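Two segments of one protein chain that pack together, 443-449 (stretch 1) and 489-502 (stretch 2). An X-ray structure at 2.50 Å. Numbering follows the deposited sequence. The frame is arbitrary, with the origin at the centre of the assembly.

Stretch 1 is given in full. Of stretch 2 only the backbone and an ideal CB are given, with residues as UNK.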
# COMPACT_ATOMS: atom_id res chain seq x y z
N LEU A 443 -11.25 23.96 7.09
CA LEU A 443 -11.97 23.12 6.14
C LEU A 443 -12.45 23.90 4.95
O LEU A 443 -12.40 23.40 3.83
CB LEU A 443 -13.13 22.38 6.80
CG LEU A 443 -12.76 21.24 7.76
CD1 LEU A 443 -14.00 20.46 8.14
CD2 LEU A 443 -11.69 20.31 7.18
N MSE A 444 -12.89 25.13 5.17
CA MSE A 444 -13.36 25.92 4.04
C MSE A 444 -12.20 26.43 3.20
O MSE A 444 -12.34 26.63 2.01
CB MSE A 444 -14.39 27.01 4.42
CG MSE A 444 -13.95 28.08 5.40
SE MSE A 444 -15.42 29.31 5.96
CE MSE A 444 -16.75 28.01 6.57
N SER A 445 -11.03 26.58 3.81
CA SER A 445 -9.87 26.98 3.03
C SER A 445 -9.28 25.86 2.14
O SER A 445 -8.76 26.16 1.08
CB SER A 445 -8.82 27.68 3.90
OG SER A 445 -7.97 26.75 4.55
N CYS A 446 -9.39 24.59 2.54
CA CYS A 446 -9.06 23.46 1.65
C CYS A 446 -9.94 23.44 0.40
O CYS A 446 -9.56 22.90 -0.65
CB CYS A 446 -9.28 22.12 2.34
SG CYS A 446 -8.27 21.77 3.76
N LEU A 447 -11.12 24.00 0.56
CA LEU A 447 -12.16 23.92 -0.44
C LEU A 447 -11.86 24.90 -1.55
O LEU A 447 -12.24 24.67 -2.71
CB LEU A 447 -13.48 24.29 0.23
CG LEU A 447 -14.75 23.49 -0.02
CD1 LEU A 447 -14.51 21.99 -0.16
CD2 LEU A 447 -15.71 23.79 1.11
N SER A 448 -11.16 25.98 -1.20
CA SER A 448 -10.97 27.10 -2.13
C SER A 448 -9.52 27.55 -2.39
O SER A 448 -9.31 28.47 -3.17
CB SER A 448 -11.79 28.30 -1.66
OG SER A 448 -11.15 28.94 -0.57
N CYS A 449 -8.52 26.95 -1.74
CA CYS A 449 -7.12 27.36 -1.96
C CYS A 449 -6.69 27.20 -3.43
O CYS A 449 -7.17 26.31 -4.13
CB CYS A 449 -6.15 26.69 -0.98
SG CYS A 449 -6.28 24.88 -0.81
N UNK A 489 -8.39 34.87 4.65
CA UNK A 489 -7.79 34.97 3.32
C UNK A 489 -8.70 35.54 2.23
O UNK A 489 -8.32 36.48 1.53
CB UNK A 489 -7.32 33.58 2.89
N UNK A 490 -9.91 34.99 2.08
CA UNK A 490 -10.82 35.40 1.00
C UNK A 490 -11.99 36.29 1.43
O UNK A 490 -12.72 36.80 0.58
CB UNK A 490 -11.38 34.15 0.33
N UNK A 491 -12.18 36.46 2.74
CA UNK A 491 -13.30 37.26 3.26
C UNK A 491 -14.66 36.69 2.84
O UNK A 491 -15.63 37.43 2.67
CB UNK A 491 -13.18 38.71 2.78
N UNK A 492 -14.73 35.37 2.67
CA UNK A 492 -15.95 34.70 2.23
C UNK A 492 -16.43 33.75 3.29
O UNK A 492 -15.64 33.24 4.08
CB UNK A 492 -15.73 33.95 0.91
N UNK A 493 -17.74 33.52 3.33
CA UNK A 493 -18.29 32.48 4.17
C UNK A 493 -18.46 31.17 3.40
O UNK A 493 -18.15 31.10 2.21
CB UNK A 493 -19.63 32.93 4.75
N UNK A 494 -18.95 30.14 4.08
CA UNK A 494 -19.05 28.80 3.52
C UNK A 494 -19.59 28.78 2.09
O UNK A 494 -19.02 28.10 1.23
CB UNK A 494 -19.94 27.94 4.41
N UNK A 495 -20.65 29.54 1.82
CA UNK A 495 -21.23 29.58 0.47
C UNK A 495 -20.18 29.96 -0.58
O UNK A 495 -20.07 29.32 -1.61
CB UNK A 495 -22.39 30.57 0.42
N UNK A 496 -19.43 31.02 -0.30
CA UNK A 496 -18.36 31.49 -1.19
C UNK A 496 -17.33 30.41 -1.47
O UNK A 496 -16.90 30.21 -2.62
CB UNK A 496 -17.67 32.71 -0.58
N UNK A 497 -16.94 29.69 -0.42
CA UNK A 497 -16.02 28.57 -0.56
C UNK A 497 -16.59 27.36 -1.31
O UNK A 497 -15.88 26.76 -2.12
CB UNK A 497 -15.57 28.13 0.83
N UNK A 498 -17.85 27.01 -1.07
CA UNK A 498 -18.49 25.94 -1.82
C UNK A 498 -18.44 26.31 -3.30
O UNK A 498 -18.10 25.48 -4.15
CB UNK A 498 -19.93 25.71 -1.35
N UNK A 499 -18.79 27.57 -3.60
CA UNK A 499 -18.86 28.07 -4.98
C UNK A 499 -17.50 28.08 -5.66
O UNK A 499 -17.41 27.84 -6.85
CB UNK A 499 -19.45 29.48 -5.00
N UNK A 500 -16.44 28.34 -4.91
CA UNK A 500 -15.09 28.28 -5.45
C UNK A 500 -14.68 26.85 -5.86
O UNK A 500 -14.02 26.67 -6.89
CB UNK A 500 -14.10 28.83 -4.42
N UNK A 501 -15.08 25.85 -5.08
CA UNK A 501 -14.73 24.48 -5.40
C UNK A 501 -15.49 24.01 -6.63
O UNK A 501 -14.95 23.30 -7.48
CB UNK A 501 -15.02 23.56 -4.21
N UNK A 502 -16.73 24.46 -6.73
CA UNK A 502 -17.60 24.11 -7.84
C UNK A 502 -17.06 24.67 -9.17
O UNK A 502 -17.04 23.96 -10.17
CB UNK A 502 -19.01 24.63 -7.58

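Position 489 has its CA-to-CB bond toward stretch 1, but nothing there lies within 5.5 Å, so the contact sets little rule and a polar residue would do. It is Asn489, which makes no contact. At 490 the ideal CB stands 5.3 Å from Ser448 OG, a gap that a short polar side chain such as Asn or Asp might bridge to the hydroxyl, and that a long, flexible one could pass along; several would suit. Arg490 takes the long course: its CD comes 3.2 Å from Ser448 OG, and Ser448 CB lies over one face of the guanidinium.

Position 491 is out of reach and has phi/psi of 60/30, a left-handed turn that favours Gly, Asn or Asp but tolerates others; the residue is Lys491. The bond at 492 runs sideways, leaving the choice to neighbours in its own stretch. Glu492 forms a salt bridge with the arginine, Arg490 NE to Glu492 OE1 at 3.1 Å, which ties down the turn ahead of the helix. Position 493 points away and comes right before the helix, where Ser, Thr, Asp or Asn are the usual caps. Asn493 takes this N-cap position.

Position 494 opens the helix with a sideways bond, yet its ideal CB is 3.9 Å from Met444 CE. An apolar side chain of moderate length would suit it, whether Leu, Ile or Met. Leu494 brings its CB to 3.8 Å from Met444 CE, and its CD1 reaches 4.5 Å from Leu447 CD2, so the end of the chain turns back to the contact. Positions 495 and 496 see nothing of stretch 1 within 5.5 Å and are filled by Ile495 and Gly496.

Position 497 is the most demanding. Its bond points toward stretch 1, with the ideal CB 3.7 Å from Met444 O, 4.3 Å from Leu447 CD2 and 4.5 Å from Ser448 CB. Apolar surface and a hydroxyl are thus offered together, so Asn, Gln or His could each be considered, but a flat ring can use both. His497 does: its ND1 hydrogen-bonds Ser448 OG at 2.8 Å, with the hydroxyl near the ring plane, while Met444 CB sits over one face, 4.1 Å from the centroid of the His497 ring. On the ring's other nitrogen, His497 NE2 gives a weak hydrogen bond to Glu492 O at 3.2 Å, helping to hold the ring in place.

At 498 the bond points away, but Leu447 CD2 is 5.2 Å from the ideal CB, so a branched or long apolar chain could still reach back. Ile498 does, its CD1 4.0 Å from Leu447 CD2. Position 499 is out of reach and holds Cys499.

The helices run 30° from parallel and their backbones draw close at the next two positions. At 500 the ideal CB is already 3.6 Å from Ser448 CB, and at 501 it is 3.3 Å from Leu447 O; small residues fit both. Ala500 CB meets Ser448 CB at 3.7 Å, and Ala501 CB packs 4.2 Å from Leu447 CG. Position 502 turns sideways, and Tyr502 leads its ring away.

Stretch 2 489-502: NRKENLIGHICAAY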
# COMPACT_ATOMS: atom_id res chain seq x y z
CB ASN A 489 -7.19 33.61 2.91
CG ASN A 489 -6.40 33.68 1.60
OD1 ASN A 489 -6.96 33.88 0.53
ND2 ASN A 489 -5.08 33.47 1.70
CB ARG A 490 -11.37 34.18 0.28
CG ARG A 490 -10.38 33.44 -0.61
CD ARG A 490 -10.98 32.13 -1.07
NE ARG A 490 -12.12 32.33 -1.96
CZ ARG A 490 -12.03 32.32 -3.28
NH1 ARG A 490 -10.86 32.11 -3.86
NH2 ARG A 490 -13.12 32.52 -4.03
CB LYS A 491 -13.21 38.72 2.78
CG LYS A 491 -12.36 39.65 3.64
CD LYS A 491 -10.91 39.67 3.19
CE LYS A 491 -10.04 40.43 4.20
NZ LYS A 491 -10.24 39.93 5.60
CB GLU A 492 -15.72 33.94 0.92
CG GLU A 492 -15.88 34.80 -0.32
CD GLU A 492 -15.36 34.14 -1.59
OE1 GLU A 492 -15.15 32.91 -1.61
OE2 GLU A 492 -15.16 34.88 -2.59
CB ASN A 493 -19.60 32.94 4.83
CG ASN A 493 -20.80 32.85 3.91
OD1 ASN A 493 -20.69 32.89 2.68
ND2 ASN A 493 -21.97 32.71 4.51
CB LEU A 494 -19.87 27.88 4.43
CG LEU A 494 -19.88 26.38 4.07
CD1 LEU A 494 -18.46 25.79 4.00
CD2 LEU A 494 -20.75 25.58 5.03
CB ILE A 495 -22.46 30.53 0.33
CG1 ILE A 495 -23.45 30.42 1.50
CG2 ILE A 495 -23.17 30.30 -0.99
CD1 ILE A 495 -23.96 29.02 1.77
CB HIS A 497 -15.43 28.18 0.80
CG HIS A 497 -14.64 29.28 1.44
ND1 HIS A 497 -13.34 29.55 1.09
CD2 HIS A 497 -14.98 30.21 2.36
CE1 HIS A 497 -12.90 30.58 1.79
NE2 HIS A 497 -13.88 31.00 2.57
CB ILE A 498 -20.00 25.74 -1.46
CG1 ILE A 498 -20.25 25.56 0.05
CG2 ILE A 498 -20.62 24.63 -2.28
CD1 ILE A 498 -19.61 24.41 0.68
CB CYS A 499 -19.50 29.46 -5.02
SG CYS A 499 -21.29 29.48 -4.62
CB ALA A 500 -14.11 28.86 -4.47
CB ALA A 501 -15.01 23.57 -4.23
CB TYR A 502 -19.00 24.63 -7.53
CG TYR A 502 -20.07 24.31 -8.53
CD1 TYR A 502 -20.72 23.07 -8.54
CD2 TYR A 502 -20.49 25.28 -9.43
CE1 TYR A 502 -21.74 22.80 -9.47
CE2 TYR A 502 -21.50 25.03 -10.35
CZ TYR A 502 -22.12 23.80 -10.36
OH TYR A 502 -23.12 23.60 -11.29
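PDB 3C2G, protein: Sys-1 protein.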